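Side-chain contacts in aminoglycoside 3'-phosphotransferase AphA1-IAB (Acinetobacter baumannii, PDB 4GKH), which phosphorylates kanamycin and related aminoglycosides at the 3'-hydroxyl and so confers resistance to these antibiotics: residues 162-165 against 166-169; 173-176 against 177-180. All coordinates share one frame; numbering follows the deposited sequence.

Contact 1 lies in the loop between helix 146-158 and helix 176-184; contact 2 takes in the end of that loop and the first turn of helix 176-184. Both are on the same side of the chain's centre. Contact 1 comes first and forms part of the wall of the kanamycin pocket; contact 2 follows a few residues later. Their centres are about 9 Å apart and they touch. Phe167 of contact 1 lies against Trp174, Val176 and Val179 of contact 2, with its CE2 3.8 Å from Val179 CG2, while Val162 CG1 meets Val176 CG2 at the same distance. The first turn of helix 176-184 therefore backs the loop through which Asp166 and Asp168 bind the aminoglycoside.

Contact 1 (162-165 against 166-169); sequences VDAS and DFDD. With KAN (kanamycin a), chain M.
An Asx turn opens this piece of the kanamycin-binding loop: the carboxylate of Asp163 reaches forward to the backbone of Ser165, and the chain then folds over so that Asp166 and Phe167 come back against residues 162-164. Asp166 N donates to Asp163 O at 3.1 Å, closing a type I beta turn over residues 163-166. Asp163 OD1 takes two bonds from one residue. Ser165 N meets it from above the carboxylate plane, and Ser165 OG, 2.5 Å from OD1, comes in on the syn side closer to that plane. The N-H bond is the Asx turn itself, while a chi1 of 73° sets OG between the backbone N and the carbonyl carbon of Ser165, where it meets the same oxygen. The other oxygen, Asp163 OD2, lies 3.3 Å from Asp166 CB, and the two carboxylates, their planes 32° apart, are near enough that each could disfavour charge on the other.

Within this protein-kinase-like fold, the turn and the residues just after it face the antibiotic: KAN N3 donates to Asp166 O and, at 2.9 Å, to Asp168 OD1, which also accepts from KAN O13. Asn235 bonds to that same oxygen, and Arg171 forms a salt bridge with Asp168 OD2.

Phe167 turns its ring back against Ala164. Ala164 CA stands over the face, 3.8 Å from the ring centroid, in a CH-pi contact; Ala164 O lies above the same ring, offset toward the rim. Val162 CG1 comes instead to the ring's edge, 3.9 Å from CE1. A water bridges Ser165 O and Phe167 O, donating to both carbonyls.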
loop_
_atom_site.group_PDB
_atom_site.type_symbol
_atom_site.label_atom_id
_atom_site.label_comp_id
_atom_site.label_asym_id
_atom_site.label_seq_id
_atom_site.Cartn_x
_atom_site.Cartn_y
_atom_site.Cartn_z
ATOM N N VAL A 162 15.407 6.507 -6.304
ATOM C CA VAL A 162 14.920 5.200 -6.772
ATOM C C VAL A 162 15.844 4.049 -6.349
ATOM O O VAL A 162 17.046 4.114 -6.547
ATOM C CB VAL A 162 14.713 5.198 -8.310
ATOM C CG1 VAL A 162 14.357 3.798 -8.817
ATOM C CG2 VAL A 162 13.626 6.196 -8.697
ATOM N N ASP A 163 15.287 2.985 -5.773
ATOM C CA ASP A 163 16.102 1.833 -5.382
ATOM C C ASP A 163 16.307 0.892 -6.564
ATOM O O ASP A 163 15.489 0.011 -6.792
ATOM C CB ASP A 163 15.415 1.068 -4.248
ATOM C CG ASP A 163 16.262 -0.087 -3.708
ATOM O OD1 ASP A 163 17.370 -0.354 -4.229
ATOM O OD2 ASP A 163 15.802 -0.729 -2.744
ATOM N N ALA A 164 17.412 1.056 -7.292
ATOM C CA ALA A 164 17.640 0.283 -8.510
ATOM C C ALA A 164 17.978 -1.189 -8.249
ATOM O O ALA A 164 17.982 -2.004 -9.169
ATOM C CB ALA A 164 18.721 0.943 -9.375
ATOM N N SER A 165 18.258 -1.522 -6.994
ATOM C CA SER A 165 18.548 -2.894 -6.619
ATOM C C SER A 165 17.264 -3.683 -6.408
ATOM O O SER A 165 17.299 -4.906 -6.370
ATOM C CB SER A 165 19.381 -2.940 -5.341
ATOM O OG SER A 165 18.580 -2.598 -4.223
ATOM N N ASP A 166 16.137 -2.987 -6.276
ATOM C CA ASP A 166 14.881 -3.632 -5.902
ATOM C C ASP A 166 13.930 -3.829 -7.094
ATOM O O ASP A 166 12.741 -4.048 -6.899
ATOM C CB ASP A 166 14.180 -2.825 -4.789
ATOM C CG ASP A 166 13.136 -3.635 -4.026
ATOM O OD1 ASP A 166 13.281 -4.877 -3.930
ATOM O OD2 ASP A 166 12.160 -3.034 -3.512
ATOM N N PHE A 167 14.438 -3.729 -8.322
ATOM C CA PHE A 167 13.573 -3.898 -9.492
ATOM C C PHE A 167 13.113 -5.359 -9.614
ATOM O O PHE A 167 13.765 -6.262 -9.089
ATOM C CB PHE A 167 14.306 -3.526 -10.785
ATOM C CG PHE A 167 14.629 -2.057 -10.924
ATOM C CD1 PHE A 167 13.951 -1.098 -10.188
ATOM C CD2 PHE A 167 15.641 -1.647 -11.801
ATOM C CE1 PHE A 167 14.252 0.245 -10.338
ATOM C CE2 PHE A 167 15.954 -0.302 -11.949
ATOM C CZ PHE A 167 15.264 0.640 -11.222
ATOM N N ASP A 168 12.010 -5.583 -10.329
ATOM C CA ASP A 168 11.566 -6.945 -10.665
ATOM C C ASP A 168 12.580 -7.698 -11.533
ATOM O O ASP A 168 13.496 -7.097 -12.095
ATOM C CB ASP A 168 10.228 -6.907 -11.399
ATOM C CG ASP A 168 9.106 -6.360 -10.546
ATOM O OD1 ASP A 168 9.080 -6.636 -9.323
ATOM O OD2 ASP A 168 8.249 -5.648 -11.110
ATOM N N ASP A 169 12.403 -9.014 -11.665
ATOM C CA ASP A 169 13.382 -9.828 -12.385
ATOM C C ASP A 169 13.520 -9.438 -13.855
ATOM O O ASP A 169 14.624 -9.480 -14.408
ATOM C CB ASP A 169 13.055 -11.321 -12.263
ATOM C CG ASP A 169 13.351 -11.877 -10.881
ATOM O OD1 ASP A 169 14.255 -11.338 -10.208
ATOM O OD2 ASP A 169 12.686 -12.858 -10.470
HETATM C C1 KAN M . 8.610 -2.160 -1.764
HETATM C C2 KAN M . 7.462 -2.093 -0.781
HETATM C C3 KAN M . 6.771 -0.743 -0.780
HETATM C C4 KAN M . 7.807 0.322 -0.425
HETATM C C5 KAN M . 8.906 0.284 -1.470
HETATM C C6 KAN M . 9.906 1.351 -1.025
HETATM C C7 KAN M . 9.160 -3.809 -6.756
HETATM C C8 KAN M . 9.481 -4.557 -5.488
HETATM C C9 KAN M . 8.596 -3.979 -4.360
HETATM C C10 KAN M . 8.902 -2.484 -4.125
HETATM C C11 KAN M . 8.536 -1.752 -5.440
HETATM C C12 KAN M . 9.401 -2.302 -6.568
HETATM C C13 KAN M . 9.919 -6.919 -4.956
HETATM C C14 KAN M . 10.116 -8.097 -5.911
HETATM C C15 KAN M . 8.834 -8.766 -6.352
HETATM C C16 KAN M . 8.105 -9.260 -5.122
HETATM C C17 KAN M . 7.828 -8.038 -4.253
HETATM C C18 KAN M . 6.918 -8.347 -3.042
HETATM N N1 KAN M . 11.020 1.408 -1.978
HETATM N N2 KAN M . 8.814 -0.314 -5.273
HETATM N N3 KAN M . 10.057 -4.375 -7.789
HETATM N N4 KAN M . 9.137 -9.917 -7.212
HETATM O O5 KAN M . 9.511 -1.034 -1.463
HETATM O O6 KAN M . 6.515 -3.124 -1.114
HETATM O O7 KAN M . 5.729 -0.783 0.206
HETATM O O8 KAN M . 7.211 1.626 -0.448
HETATM O O9 KAN M . 8.071 -1.950 -3.073
HETATM O O10 KAN M . 8.702 -4.779 -3.155
HETATM O O11 KAN M . 9.240 -5.959 -5.764
HETATM O O12 KAN M . 9.081 -7.390 -3.871
HETATM O O13 KAN M . 10.888 -7.591 -7.006
HETATM O O14 KAN M . 6.877 -9.844 -5.537
HETATM O O15 KAN M . 6.559 -7.100 -2.384
HETATM O O HOH W 1 16.485 -6.581 -8.750
#

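Contact 2 (173-176 against 177-180)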
loop_
_atom_site.group_PDB
_atom_site.type_symbol
_atom_site.label_atom_id
_atom_site.label_comp_id
_atom_site.label_asym_id
_atom_site.label_seq_id
_atom_site.Cartn_x
_atom_site.Cartn_y
_atom_site.Cartn_z
ATOM N N GLY A 173 19.156 -5.184 -13.208
ATOM C CA GLY A 173 20.362 -4.600 -13.774
ATOM C C GLY A 173 20.092 -3.457 -14.741
ATOM O O GLY A 173 21.020 -2.855 -15.275
ATOM N N TRP A 174 18.819 -3.154 -14.977
ATOM C CA TRP A 174 18.455 -2.025 -15.826
ATOM C C TRP A 174 18.822 -0.706 -15.151
ATOM O O TRP A 174 18.512 -0.504 -13.975
ATOM C CB TRP A 174 16.941 -2.028 -16.104
ATOM C CG TRP A 174 16.489 -3.047 -17.115
ATOM C CD1 TRP A 174 17.036 -4.284 -17.350
ATOM C CD2 TRP A 174 15.399 -2.911 -18.034
ATOM N NE1 TRP A 174 16.351 -4.916 -18.359
ATOM C CE2 TRP A 174 15.342 -4.098 -18.796
ATOM C CE3 TRP A 174 14.468 -1.898 -18.291
ATOM C CZ2 TRP A 174 14.391 -4.301 -19.794
ATOM C CZ3 TRP A 174 13.523 -2.101 -19.282
ATOM C CH2 TRP A 174 13.490 -3.295 -20.020
ATOM N N PRO A 175 19.452 0.216 -15.898
ATOM C CA PRO A 175 19.578 1.575 -15.352
ATOM C C PRO A 175 18.192 2.167 -15.150
ATOM O O PRO A 175 17.315 1.901 -15.971
ATOM C CB PRO A 175 20.296 2.331 -16.469
ATOM C CG PRO A 175 21.034 1.261 -17.246
ATOM C CD PRO A 175 20.127 0.067 -17.198
ATOM N N VAL A 176 17.987 2.937 -14.085
ATOM C CA VAL A 176 16.688 3.557 -13.840
ATOM C C VAL A 176 16.193 4.339 -15.068
ATOM O O VAL A 176 15.004 4.306 -15.390
ATOM C CB VAL A 176 16.686 4.450 -12.569
ATOM C CG1 VAL A 176 17.740 5.544 -12.674
ATOM C CG2 VAL A 176 15.304 5.044 -12.313
ATOM N N GLU A 177 17.120 4.995 -15.768
ATOM C CA GLU A 177 16.800 5.731 -16.984
ATOM C C GLU A 177 16.177 4.847 -18.064
ATOM O O GLU A 177 15.285 5.288 -18.783
ATOM C CB GLU A 177 18.051 6.428 -17.539
ATOM C CG GLU A 177 18.626 7.499 -16.609
ATOM C CD GLU A 177 19.539 6.927 -15.527
ATOM O OE1 GLU A 177 19.831 5.704 -15.567
ATOM O OE2 GLU A 177 19.965 7.706 -14.640
ATOM N N GLN A 178 16.653 3.612 -18.188
ATOM C CA GLN A 178 16.068 2.671 -19.138
ATOM C C GLN A 178 14.651 2.222 -18.743
ATOM O O GLN A 178 13.779 2.088 -19.601
ATOM C CB GLN A 178 16.969 1.455 -19.332
ATOM C CG GLN A 178 16.547 0.590 -20.497
ATOM C CD GLN A 178 17.303 -0.717 -20.551
ATOM O OE1 GLN A 178 18.323 -0.884 -19.882
ATOM N NE2 GLN A 178 16.802 -1.657 -21.342
ATOM N N VAL A 179 14.426 1.977 -17.456
ATOM C CA VAL A 179 13.070 1.718 -16.967
ATOM C C VAL A 179 12.142 2.886 -17.326
ATOM O O VAL A 179 11.048 2.680 -17.857
ATOM C CB VAL A 179 13.060 1.410 -15.456
ATOM C CG1 VAL A 179 11.644 1.110 -14.956
ATOM C CG2 VAL A 179 13.996 0.231 -15.161
ATOM N N TRP A 180 12.603 4.112 -17.085
ATOM C CA TRP A 180 11.833 5.306 -17.417
ATOM C C TRP A 180 11.505 5.377 -18.920
ATOM O O TRP A 180 10.357 5.550 -19.300
ATOM C CB TRP A 180 12.605 6.553 -16.960
ATOM C CG TRP A 180 11.943 7.850 -17.240
ATOM C CD1 TRP A 180 12.307 8.766 -18.193
ATOM C CD2 TRP A 180 10.826 8.412 -16.546
ATOM N NE1 TRP A 180 11.471 9.856 -18.142
ATOM C CE2 TRP A 180 10.553 9.664 -17.140
ATOM C CE3 TRP A 180 10.022 7.977 -15.490
ATOM C CZ2 TRP A 180 9.519 10.486 -16.704
ATOM C CZ3 TRP A 180 8.984 8.803 -15.060
ATOM C CH2 TRP A 180 8.737 10.028 -15.674
#
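The backbone turns from an extended approach through Trp174 and Pro175 straight into helix, Pro175 O accepting from Val179 N at 3.2 Å and Val176 O from Trp180 N at 2.9 Å; Gln178 N adds a weak bond to Pro175 O. Across this start, the amide of Gln178 is laid flat on the indole of Trp174. The two planes are only 7° apart, and Gln178 NE2 sits 3.6 Å above the centre of the ring system, so this is a parallel amide-pi stack in which the amide's flat side, rather than an N-H, faces the ring. Gln178 gets there with CG anti to its backbone N (chi1 -169°) and an extended chain beyond, which carries the amide back along the incoming chain. At the other end of the amide, OE1 rests 3.4 Å from Pro175 CD.

Val179 approaches the same tryptophan obliquely, with CG2 3.8 Å from Trp174 CE3. The side chain of Glu177 bends at chi2 (83°), folding the carboxylate back alongside the preceding residues: OE1 lies 3.5 Å from Pro175 CB, and Val176 CG1 also packs against the acid group. Trp180 instead extends toward helix 146-158, where it touches Ala153, Gln154 and Met157. The whole arrangement is a helix N-terminus with proline at the N-cap position, its first turn flanked by the side chain of the residue before the cap.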